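Acyl-coenzyme A oxidase (Caenorhabditis elegans, PDB 5K3I) catalyses the FAD-dependent desaturation of acyl-CoA thioesters by oxygen, the first step of peroxisomal beta-oxidation, and works as a homodimer or with related oxidases. Local coordinates at residues A[308-313]-A[403-408]. The protein carries 1 engineered substitution. Sequence-based numbering, arbitrary orientation.
Sequences YALNIA and EQARMA. With FAD (flavin-adenine dinucleotide), chain M.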
loop_
_atom_site.group_PDB
_atom_site.type_symbol
_atom_site.label_atom_id
_atom_site.label_comp_id
_atom_site.label_asym_id
_atom_site.label_seq_id
_atom_site.Cartn_x
_atom_site.Cartn_y
_atom_site.Cartn_z
ATOM N N TYR A 308 -11.310 -10.407 -4.095
ATOM C CA TYR A 308 -12.258 -9.307 -3.915
ATOM C C TYR A 308 -11.835 -8.112 -4.762
ATOM O O TYR A 308 -12.592 -7.616 -5.602
ATOM C CB TYR A 308 -12.347 -8.850 -2.450
ATOM C CG TYR A 308 -13.030 -9.718 -1.407
ATOM C CD1 TYR A 308 -14.014 -10.639 -1.734
ATOM C CD2 TYR A 308 -12.745 -9.527 -0.063
ATOM C CE1 TYR A 308 -14.643 -11.404 -0.733
ATOM C CE2 TYR A 308 -13.364 -10.268 0.926
ATOM C CZ TYR A 308 -14.306 -11.203 0.600
ATOM O OH TYR A 308 -14.903 -11.924 1.618
ATOM N N ALA A 309 -10.608 -7.639 -4.530
ATOM C CA ALA A 309 -10.075 -6.467 -5.221
ATOM C C ALA A 309 -10.066 -6.638 -6.741
ATOM O O ALA A 309 -10.335 -5.679 -7.480
ATOM C CB ALA A 309 -8.667 -6.168 -4.707
ATOM N N LEU A 310 -9.747 -7.840 -7.235
ATOM C CA LEU A 310 -9.727 -8.032 -8.683
ATOM C C LEU A 310 -11.130 -8.135 -9.269
ATOM O O LEU A 310 -11.367 -7.628 -10.374
ATOM C CB LEU A 310 -8.891 -9.255 -9.052
ATOM C CG LEU A 310 -7.428 -9.118 -8.629
ATOM C CD1 LEU A 310 -6.747 -10.484 -8.600
ATOM C CD2 LEU A 310 -6.705 -8.133 -9.540
ATOM N N ASN A 311 -12.070 -8.770 -8.553
ATOM C CA ASN A 311 -13.455 -8.767 -9.012
ATOM C C ASN A 311 -13.900 -7.342 -9.287
ATOM O O ASN A 311 -14.457 -7.034 -10.342
ATOM C CB ASN A 311 -14.381 -9.394 -7.966
ATOM C CG ASN A 311 -14.720 -10.846 -8.262
ATOM O OD1 ASN A 311 -15.524 -11.143 -9.153
ATOM N ND2 ASN A 311 -14.128 -11.762 -7.499
ATOM N N ILE A 312 -13.574 -6.443 -8.365
ATOM C CA ILE A 312 -13.966 -5.041 -8.478
ATOM C C ILE A 312 -13.231 -4.384 -9.641
ATOM O O ILE A 312 -13.846 -3.851 -10.571
ATOM C CB ILE A 312 -13.688 -4.308 -7.155
ATOM C CG1 ILE A 312 -14.496 -4.914 -6.012
ATOM C CG2 ILE A 312 -14.109 -2.877 -7.229
ATOM C CD1 ILE A 312 -13.974 -4.505 -4.667
ATOM N N ALA A 313 -11.897 -4.457 -9.628
ATOM C CA ALA A 313 -11.099 -3.800 -10.659
ATOM C C ALA A 313 -11.404 -4.293 -12.070
ATOM O O ALA A 313 -11.323 -3.510 -13.024
ATOM C CB ALA A 313 -9.626 -4.017 -10.352
ATOM N N GLU A 403 -3.263 -3.186 -4.579
ATOM C CA GLU A 403 -3.069 -1.772 -4.885
ATOM C C GLU A 403 -3.072 -1.489 -6.386
ATOM O O GLU A 403 -3.514 -0.409 -6.799
ATOM C CB GLU A 403 -1.799 -1.245 -4.223
ATOM C CG GLU A 403 -2.027 -0.939 -2.747
ATOM C CD GLU A 403 -2.737 0.382 -2.514
ATOM O OE1 GLU A 403 -2.051 1.384 -2.205
ATOM O OE2 GLU A 403 -3.984 0.409 -2.642
ATOM N N GLN A 404 -2.692 -2.477 -7.188
ATOM C CA GLN A 404 -2.741 -2.338 -8.634
ATOM C C GLN A 404 -4.216 -2.340 -9.064
ATOM O O GLN A 404 -4.602 -1.628 -9.990
ATOM C CB GLN A 404 -1.988 -3.482 -9.315
ATOM C CG GLN A 404 -0.500 -3.516 -9.003
ATOM C CD GLN A 404 0.204 -2.228 -9.383
ATOM O OE1 GLN A 404 1.181 -1.831 -8.748
ATOM N NE2 GLN A 404 -0.291 -1.567 -10.422
ATOM N N ALA A 405 -5.032 -3.142 -8.377
ATOM C CA ALA A 405 -6.458 -3.238 -8.652
ATOM C C ALA A 405 -7.163 -1.929 -8.317
ATOM O O ALA A 405 -7.988 -1.438 -9.096
ATOM C CB ALA A 405 -7.059 -4.411 -7.879
ATOM N N ARG A 406 -6.840 -1.341 -7.161
ATOM C CA ARG A 406 -7.399 -0.040 -6.817
ATOM C C ARG A 406 -7.078 1.004 -7.874
ATOM O O ARG A 406 -7.969 1.731 -8.333
ATOM C CB ARG A 406 -6.877 0.443 -5.472
ATOM C CG ARG A 406 -7.539 1.761 -5.071
ATOM C CD ARG A 406 -7.124 2.222 -3.700
ATOM N NE ARG A 406 -5.671 2.357 -3.605
ATOM C CZ ARG A 406 -4.959 3.323 -4.182
ATOM N NH1 ARG A 406 -5.548 4.239 -4.938
ATOM N NH2 ARG A 406 -3.641 3.357 -4.024
ATOM N N MET A 407 -5.797 1.132 -8.243
ATOM C CA MET A 407 -5.411 2.224 -9.132
ATOM C C MET A 407 -5.930 1.994 -10.541
ATOM O O MET A 407 -6.059 2.952 -11.308
ATOM C CB MET A 407 -3.891 2.398 -9.151
ATOM C CG MET A 407 -3.309 2.851 -7.830
ATOM S SD MET A 407 -1.526 3.042 -7.911
ATOM C CE MET A 407 -0.969 1.345 -7.870
ATOM N N ALA A 408 -6.270 0.749 -10.881
ATOM C CA ALA A 408 -6.899 0.437 -12.155
ATOM C C ALA A 408 -8.325 0.964 -12.258
ATOM O O ALA A 408 -8.901 0.929 -13.353
ATOM C CB ALA A 408 -6.915 -1.076 -12.380
HETATM P PA FAD M . -9.191 6.352 -15.570
HETATM O O1A FAD M . -9.003 6.731 -17.007
HETATM O O2A FAD M . -10.676 6.143 -15.376
HETATM O O5B FAD M . -8.326 4.991 -15.209
HETATM C C5B FAD M . -8.934 3.729 -15.078
HETATM C C4B FAD M . -7.898 2.775 -15.736
HETATM O O4B FAD M . -7.908 2.958 -17.033
HETATM C C3B FAD M . -6.483 3.203 -15.285
HETATM O O3B FAD M . -5.760 2.097 -14.975
HETATM C C2B FAD M . -5.821 3.893 -16.494
HETATM O O2B FAD M . -4.328 3.682 -16.516
HETATM C C1B FAD M . -6.381 3.285 -17.495
HETATM N N9A FAD M . -6.372 4.121 -18.658
HETATM C C8A FAD M . -7.108 5.235 -18.852
HETATM N N7A FAD M . -6.793 5.737 -20.036
HETATM C C5A FAD M . -5.844 4.933 -20.597
HETATM C C6A FAD M . -5.171 4.986 -21.803
HETATM N N6A FAD M . -5.142 5.840 -22.959
HETATM N N1A FAD M . -4.276 4.052 -22.110
HETATM C C2A FAD M . -4.035 3.054 -21.221
HETATM N N3A FAD M . -4.685 2.989 -20.041
HETATM C C4A FAD M . -5.591 3.932 -19.732
HETATM N N1 FAD M . -9.770 16.370 -10.572
HETATM C C2 FAD M . -9.802 17.854 -10.622
HETATM O O2 FAD M . -10.232 18.383 -11.613
HETATM N N3 FAD M . -9.359 18.668 -9.460
HETATM C C4 FAD M . -8.869 17.958 -8.305
HETATM O O4 FAD M . -8.494 18.497 -7.351
HETATM C C4X FAD M . -8.829 16.470 -8.280
HETATM N N5 FAD M . -8.331 15.877 -7.080
HETATM C C5X FAD M . -8.263 14.417 -6.987
HETATM C C6 FAD M . -7.768 13.882 -5.796
HETATM C C7 FAD M . -7.684 12.501 -5.656
HETATM C C7M FAD M . -7.104 12.283 -4.244
HETATM C C8 FAD M . -8.090 11.654 -6.697
HETATM C C8M FAD M . -8.005 10.146 -6.554
HETATM C C9 FAD M . -8.590 12.201 -7.888
HETATM C C9A FAD M . -8.676 13.599 -8.035
HETATM N N10 FAD M . -9.211 14.216 -9.303
HETATM C C10 FAD M . -9.266 15.672 -9.388
HETATM C "C1'" FAD M . -9.629 13.347 -10.399
HETATM C "C2'" FAD M . -8.334 12.945 -11.131
HETATM O "O2'" FAD M . -7.870 14.036 -11.866
HETATM C "C3'" FAD M . -8.540 11.715 -12.010
HETATM O "O3'" FAD M . -9.026 10.708 -11.183
HETATM C "C4'" FAD M . -7.154 11.361 -12.539
HETATM O "O4'" FAD M . -6.745 12.360 -13.411
HETATM C "C5'" FAD M . -7.204 10.031 -13.297
HETATM O "O5'" FAD M . -8.171 10.159 -14.326
HETATM P P FAD M . -9.360 8.989 -14.333
HETATM O O1P FAD M . -10.041 8.960 -12.993
HETATM O O2P FAD M . -10.430 9.211 -15.366
HETATM O O3P FAD M . -8.618 7.534 -14.556
#
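Ala-405 sets its methyl group between Ala-309 and Ala-313, one turn apart on the facing helix. Its CB lies 3.6 Å from CB of Ala-313 and 4.0 Å from CB of Ala-309, and it also rests against the backbone, 3.5 Å from Ala-309 O. That carbonyl takes its helix bond from Ala-313 N, and the methyl of Ala-405, with no polar hydrogen to give, only packs against it. With alanines on both sides, the two nearly parallel helical segments run with axes 8.6 Å apart, their directions differing by 21°. The packing is looser at the margins. Leu-310 has CG beside its backbone N (chi1 -62°) and brings CD2 to the flank of the Ala-405 methyl at 4.1 Å, while Ala-313 and Ala-408 barely meet. Both margins are buried, and at the Ala-408 end FAD lies just beyond: Ala-408 O is 3.2 Å from C4B of the cofactor's adenosine ribose and accepts a hydrogen bond from Gln-340. On the far side of its helix, Arg-406 grips Glu-403 in a salt bridge, NE to OE2 2.8 Å, against Met-243 of the second subunit. Within the C-alpha1 region, the contact joins helices 292-319 and 380-407, with helices 338-370, 420-428 and 590-616 packed around them.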